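Histidine triad protein (Plasmodium falciparum 3D7, PDB 5CS2) probably hydrolyses diadenosine triphosphate to AMP and ADP as an Fhit-like member of the histidine triad family, and binds the antimalarial cyclic peptide cyclomarin A. Local coordinates at residues N7-L12 with C82-Y87; E34-T39 with N189-Y194. One frame throughout, in Å; residues are numbered along the deposited sequence.

Contact 1: N7-L12 with C82-Y87; sequences NILEKL and CNFMCY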
loop_
_atom_site.group_PDB
_atom_site.type_symbol
_atom_site.label_atom_id
_atom_site.label_comp_id
_atom_site.label_asym_id
_atom_site.label_seq_id
_atom_site.Cartn_x
_atom_site.Cartn_y
_atom_site.Cartn_z
ATOM N N ASN A 7 9.355 -15.315 -8.216
ATOM C CA ASN A 7 8.414 -15.992 -7.329
ATOM C C ASN A 7 7.122 -15.168 -7.196
ATOM O O ASN A 7 6.029 -15.733 -7.179
ATOM C CB ASN A 7 9.040 -16.241 -5.955
ATOM C CG ASN A 7 8.271 -17.242 -5.124
ATOM O OD1 ASN A 7 7.448 -18.015 -5.625
ATOM N ND2 ASN A 7 8.546 -17.278 -3.834
ATOM N N ILE A 8 7.246 -13.830 -7.171
ATOM C CA ILE A 8 6.058 -12.974 -7.091
ATOM C C ILE A 8 5.240 -13.153 -8.393
ATOM O O ILE A 8 4.030 -13.352 -8.332
ATOM C CB ILE A 8 6.477 -11.504 -6.869
ATOM C CG1 ILE A 8 6.877 -11.273 -5.390
ATOM C CG2 ILE A 8 5.380 -10.482 -7.347
ATOM C CD1 ILE A 8 7.335 -9.807 -5.058
ATOM N N LEU A 9 5.924 -13.124 -9.554
ATOM C CA LEU A 9 5.270 -13.282 -10.862
ATOM C C LEU A 9 4.532 -14.603 -10.978
ATOM O O LEU A 9 3.423 -14.646 -11.510
ATOM C CB LEU A 9 6.267 -13.061 -12.012
ATOM C CG LEU A 9 6.773 -11.637 -12.206
ATOM C CD1 LEU A 9 7.860 -11.624 -13.228
ATOM C CD2 LEU A 9 5.652 -10.681 -12.708
ATOM N N GLU A 10 5.095 -15.666 -10.379
ATOM C CA GLU A 10 4.433 -16.968 -10.353
ATOM C C GLU A 10 3.149 -16.851 -9.529
ATOM O O GLU A 10 2.095 -17.301 -9.980
ATOM C CB GLU A 10 5.377 -18.044 -9.780
ATOM C CG GLU A 10 6.602 -18.293 -10.664
ATOM C CD GLU A 10 7.804 -19.020 -10.070
ATOM O OE1 GLU A 10 7.960 -19.026 -8.826
ATOM O OE2 GLU A 10 8.618 -19.550 -10.862
ATOM N N LYS A 11 3.215 -16.154 -8.369
ATOM C CA LYS A 11 2.046 -15.943 -7.510
ATOM C C LYS A 11 0.987 -15.087 -8.198
ATOM O O LYS A 11 -0.211 -15.272 -7.941
ATOM C CB LYS A 11 2.454 -15.332 -6.159
ATOM C CG LYS A 11 3.285 -16.296 -5.321
ATOM C CD LYS A 11 3.723 -15.717 -3.989
ATOM C CE LYS A 11 4.572 -16.703 -3.209
ATOM N NZ LYS A 11 3.802 -17.905 -2.776
ATOM N N LEU A 12 1.430 -14.143 -9.063
ATOM C CA LEU A 12 0.532 -13.258 -9.813
ATOM C C LEU A 12 -0.012 -13.964 -11.058
ATOM O O LEU A 12 -0.822 -13.378 -11.796
ATOM C CB LEU A 12 1.262 -11.949 -10.227
ATOM C CG LEU A 12 1.715 -10.978 -9.123
ATOM C CD1 LEU A 12 2.619 -9.928 -9.668
ATOM C CD2 LEU A 12 0.533 -10.316 -8.465
ATOM N N CYS A 82 2.546 -4.233 -6.732
ATOM C CA CYS A 82 3.114 -2.963 -6.323
ATOM C C CYS A 82 4.598 -3.097 -5.994
ATOM O O CYS A 82 5.402 -2.296 -6.485
ATOM C CB CYS A 82 2.352 -2.369 -5.143
ATOM S SG CYS A 82 2.993 -0.762 -4.632
ATOM N N ASN A 83 4.935 -4.059 -5.141
ATOM C CA ASN A 83 6.338 -4.280 -4.734
ATOM C C ASN A 83 7.197 -4.603 -5.980
ATOM O O ASN A 83 8.249 -3.983 -6.166
ATOM C CB ASN A 83 6.406 -5.401 -3.701
ATOM C CG ASN A 83 7.736 -5.440 -3.012
ATOM O OD1 ASN A 83 8.652 -6.137 -3.445
ATOM N ND2 ASN A 83 7.843 -4.752 -1.902
ATOM N N PHE A 84 6.699 -5.504 -6.848
ATOM C CA PHE A 84 7.356 -5.889 -8.105
ATOM C C PHE A 84 7.569 -4.651 -8.979
ATOM O O PHE A 84 8.658 -4.473 -9.534
ATOM C CB PHE A 84 6.525 -6.940 -8.847
ATOM C CG PHE A 84 7.085 -7.316 -10.209
ATOM C CD1 PHE A 84 8.206 -8.140 -10.316
ATOM C CD2 PHE A 84 6.542 -6.777 -11.374
ATOM C CE1 PHE A 84 8.729 -8.481 -11.569
ATOM C CE2 PHE A 84 7.100 -7.080 -12.631
ATOM C CZ PHE A 84 8.170 -7.952 -12.717
ATOM N N MET A 85 6.517 -3.778 -9.133
ATOM C CA MET A 85 6.642 -2.593 -9.974
ATOM C C MET A 85 7.585 -1.541 -9.414
ATOM O O MET A 85 8.258 -0.882 -10.191
ATOM C CB MET A 85 5.268 -1.989 -10.312
ATOM C CG MET A 85 4.462 -2.847 -11.275
ATOM S SD MET A 85 5.358 -3.340 -12.819
ATOM C CE MET A 85 5.937 -1.869 -13.362
ATOM N N CYS A 86 7.727 -1.434 -8.065
ATOM C CA CYS A 86 8.721 -0.524 -7.506
ATOM C C CYS A 86 10.113 -1.015 -7.873
ATOM O O CYS A 86 10.972 -0.199 -8.186
ATOM C CB CYS A 86 8.566 -0.382 -6.001
ATOM S SG CYS A 86 7.115 0.564 -5.541
ATOM N N TYR A 87 10.306 -2.334 -7.901
ATOM C CA TYR A 87 11.591 -2.915 -8.333
ATOM C C TYR A 87 11.875 -2.562 -9.806
ATOM O O TYR A 87 12.923 -1.993 -10.108
ATOM C CB TYR A 87 11.591 -4.426 -8.123
ATOM C CG TYR A 87 12.862 -5.119 -8.580
ATOM C CD1 TYR A 87 14.039 -5.033 -7.831
ATOM C CD2 TYR A 87 12.898 -5.834 -9.773
ATOM C CE1 TYR A 87 15.202 -5.694 -8.232
ATOM C CE2 TYR A 87 14.067 -6.466 -10.203
ATOM C CZ TYR A 87 15.208 -6.408 -9.419
ATOM O OH TYR A 87 16.348 -7.058 -9.822
#

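Contact 2: E34-T39 with N189-Y194; sequences EVFITT and NLIKSY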
loop_
_atom_site.group_PDB
_atom_site.type_symbol
_atom_site.label_atom_id
_atom_site.label_comp_id
_atom_site.label_asym_id
_atom_site.label_seq_id
_atom_site.Cartn_x
_atom_site.Cartn_y
_atom_site.Cartn_z
ATOM N N GLU A 34 -1.637 1.270 -23.301
ATOM C CA GLU A 34 -1.136 1.966 -22.106
ATOM C C GLU A 34 -0.862 1.032 -20.927
ATOM O O GLU A 34 -0.345 1.484 -19.905
ATOM C CB GLU A 34 -2.164 3.037 -21.679
ATOM C CG GLU A 34 -2.515 4.014 -22.793
ATOM C CD GLU A 34 -3.703 4.920 -22.507
ATOM O OE1 GLU A 34 -4.432 4.677 -21.516
ATOM O OE2 GLU A 34 -3.918 5.869 -23.293
ATOM N N VAL A 35 -1.197 -0.228 -21.073
ATOM C CA VAL A 35 -1.095 -1.262 -20.044
ATOM C C VAL A 35 0.256 -1.966 -20.189
ATOM O O VAL A 35 0.574 -2.443 -21.266
ATOM C CB VAL A 35 -2.268 -2.266 -20.123
ATOM C CG1 VAL A 35 -2.110 -3.403 -19.117
ATOM C CG2 VAL A 35 -3.615 -1.549 -19.939
ATOM N N PHE A 36 1.011 -2.048 -19.120
ATOM C CA PHE A 36 2.327 -2.722 -19.190
ATOM C C PHE A 36 2.331 -4.103 -18.518
ATOM O O PHE A 36 3.286 -4.860 -18.699
ATOM C CB PHE A 36 3.422 -1.810 -18.650
ATOM C CG PHE A 36 3.105 -1.195 -17.305
ATOM C CD1 PHE A 36 3.198 -1.951 -16.134
ATOM C CD2 PHE A 36 2.731 0.141 -17.206
ATOM C CE1 PHE A 36 2.879 -1.385 -14.886
ATOM C CE2 PHE A 36 2.466 0.719 -15.954
ATOM C CZ PHE A 36 2.520 -0.051 -14.807
ATOM N N ILE A 37 1.303 -4.438 -17.687
ATOM C CA ILE A 37 1.262 -5.743 -17.054
ATOM C C ILE A 37 -0.175 -6.074 -16.669
ATOM O O ILE A 37 -0.900 -5.186 -16.232
ATOM C CB ILE A 37 2.206 -5.825 -15.792
ATOM C CG1 ILE A 37 2.346 -7.275 -15.272
ATOM C CG2 ILE A 37 1.744 -4.862 -14.661
ATOM C CD1 ILE A 37 3.629 -7.516 -14.340
ATOM N N THR A 38 -0.531 -7.344 -16.775
ATOM C CA THR A 38 -1.795 -7.918 -16.359
ATOM C C THR A 38 -1.475 -9.137 -15.518
ATOM O O THR A 38 -0.605 -9.934 -15.886
ATOM C CB THR A 38 -2.684 -8.266 -17.588
ATOM O OG1 THR A 38 -2.778 -7.102 -18.407
ATOM C CG2 THR A 38 -4.082 -8.718 -17.189
ATOM N N THR A 39 -2.171 -9.273 -14.365
ATOM C CA THR A 39 -2.002 -10.372 -13.413
ATOM C C THR A 39 -3.347 -11.077 -13.262
ATOM O O THR A 39 -4.305 -10.721 -13.956
ATOM C CB THR A 39 -1.415 -9.855 -12.068
ATOM O OG1 THR A 39 -2.449 -9.123 -11.408
ATOM C CG2 THR A 39 -0.185 -8.964 -12.260
ATOM N N ASN A 189 5.552 0.574 -23.414
ATOM C CA ASN A 189 6.375 -0.376 -24.163
ATOM C C ASN A 189 7.736 -0.579 -23.514
ATOM O O ASN A 189 8.188 -1.708 -23.408
ATOM C CB ASN A 189 6.488 0.045 -25.633
ATOM C CG ASN A 189 6.952 -1.069 -26.531
ATOM O OD1 ASN A 189 8.093 -1.084 -26.996
ATOM N ND2 ASN A 189 6.091 -2.047 -26.764
ATOM N N LEU A 190 8.339 0.497 -23.028
ATOM C CA LEU A 190 9.625 0.452 -22.335
ATOM C C LEU A 190 9.507 -0.434 -21.074
ATOM O O LEU A 190 10.359 -1.301 -20.835
ATOM C CB LEU A 190 10.054 1.877 -21.968
ATOM C CG LEU A 190 11.324 2.011 -21.124
ATOM C CD1 LEU A 190 12.579 2.090 -22.014
ATOM C CD2 LEU A 190 11.242 3.244 -20.214
ATOM N N ILE A 191 8.398 -0.268 -20.317
ATOM C CA ILE A 191 8.181 -1.061 -19.102
ATOM C C ILE A 191 7.950 -2.499 -19.406
ATOM O O ILE A 191 8.628 -3.348 -18.852
ATOM C CB ILE A 191 7.055 -0.455 -18.231
ATOM C CG1 ILE A 191 7.417 0.988 -17.822
ATOM C CG2 ILE A 191 6.773 -1.364 -17.037
ATOM C CD1 ILE A 191 6.271 1.797 -17.240
ATOM N N LYS A 192 7.023 -2.795 -20.343
ATOM C CA LYS A 192 6.696 -4.143 -20.771
ATOM C C LYS A 192 7.949 -4.852 -21.314
ATOM O O LYS A 192 8.179 -6.009 -20.975
ATOM C CB LYS A 192 5.683 -4.047 -21.930
ATOM C CG LYS A 192 4.376 -4.741 -21.749
ATOM C CD LYS A 192 3.544 -4.686 -23.046
ATOM C CE LYS A 192 3.636 -3.356 -23.799
ATOM N NZ LYS A 192 2.858 -3.368 -25.081
ATOM N N SER A 193 8.755 -4.153 -22.141
ATOM C CA SER A 193 9.974 -4.713 -22.751
ATOM C C SER A 193 10.982 -5.144 -21.704
ATOM O O SER A 193 11.537 -6.240 -21.809
ATOM C CB SER A 193 10.618 -3.730 -23.717
ATOM O OG SER A 193 9.734 -3.468 -24.794
ATOM N N TYR A 194 11.147 -4.314 -20.660
ATOM C CA TYR A 194 12.046 -4.598 -19.547
ATOM C C TYR A 194 11.583 -5.795 -18.743
ATOM O O TYR A 194 12.388 -6.663 -18.455
ATOM C CB TYR A 194 12.257 -3.362 -18.687
ATOM C CG TYR A 194 13.322 -3.560 -17.636
ATOM C CD1 TYR A 194 14.673 -3.431 -17.953
ATOM C CD2 TYR A 194 12.984 -3.922 -16.332
ATOM C CE1 TYR A 194 15.665 -3.666 -16.997
ATOM C CE2 TYR A 194 13.966 -4.143 -15.364
ATOM C CZ TYR A 194 15.304 -4.022 -15.704
ATOM O OH TYR A 194 16.258 -4.234 -14.745
HETATM O O HOH W 1 0.412 -2.933 -23.882
#

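Contact 1: N7-L12 with C82-Y87
Ile8 and Phe84 face each other where helix 7-11 passes over helix 82-87, the two running in roughly opposed directions at 139°. Their axes come no closer than 10.6 Å, and the Ile8 and Phe84 CA atoms are 7.3 Å apart. Phe84 supplies the aromatic ring of the contact. With its CG anti to the backbone N (chi1 176°), it reaches out from its helix toward the N-terminal one and meets Leu9 at about a right angle. Both Leu9 methyls come from the same side of the ring: CD2 lies over the face, 3.9 Å from the ring centroid and 16° off the normal, a CH-pi contact displaced toward the rim, while CD1 lies farther out, 3.7 Å from CE1 of Phe84. Ile8 works nearer the root of the same side chain, its CG2 4.0 Å from CB of Phe84, and sends its other branch past Asn83, where CD1 of Ile8 stops 4.2 Å from OD1 of Asn83. The apolar seam thus ends at an amide whose polar atoms are used elsewhere: OD1 of Asn83 accepts from Lys4, and ND2 donates to the backbone O of Tyr67 of the second subunit, tying the edge of the contact to the dimer. All four touching residues are buried. Phe199 of helix 181-199 packs edge-to-face against the Phe84 ring and also touches Leu9, Ile37 of strand 35-38 meets Leu9, and Ile8 continues onto Leu80 of helix 72-93, so that the N-terminal helix closes over a layer shared by two helices and the edge of the sheet.

Contact 2: E34-T39 with N189-Y194
Phe36 and Ile191 cross obliquely, the isoleucine lying along the inner end of the aromatic side chain. CG2 of Ile191 meets CG of Phe36 at 3.7 Å and lies equally near CB and CD1 of the same residue, while CD1 of Ile191 reaches farther out to CD2 of Phe36 at 3.9 Å. Both branches of Ile191 thus lie on one side of the ring plane, CG2 toward CD1 of Phe36 and the CD1 methyl toward CD2. Phe36 takes the sterically demanding rotamer with CG between its backbone N and carbonyl carbon (chi1 50°), which directs the ring past Ile191 toward helix 72-93; Val46 also touches it. Lys192 runs beside the strand backbone: its CG is 3.2 Å from O of Phe36, and a bend at chi3 (-39°) brings the ammonium group round to a water. That water accepts from NZ of Lys192 at 2.8 Å and donates to O of Val35 at 2.7 Å. Strand 35-38 is the outermost of the five-stranded sheet on this side, and helix 189-194 lies along it at 37°. The chemistry is accordingly divided: hydrocarbon contact on the buried side, and at the partly exposed margin a hydrated lysine, which reaches the edge-strand carbonyl through water.

How the contacts relate
Both contacts are buried and draw on the same layer of the fold, yet they differ at their margins. Contact 1 joins two helices by hydrocarbon contact and ends at an amide engaged with the second subunit; contact 2 joins a strand to the C-terminal helix, touches no other protein chain of the assembly, and ends at a partly exposed lysine and a water. Met85, on helix 82-87 but idle within contact 1, bridges them: its CE lies 3.5 Å from CE1 of Phe36 and 3.8 Å from CG2 of Ile191. Phe84 CE2 reaches CD1 of Ile37 at 3.9 Å. The general lesson is that segments distant in sequence can share one apolar interior while their polar margins serve different surroundings.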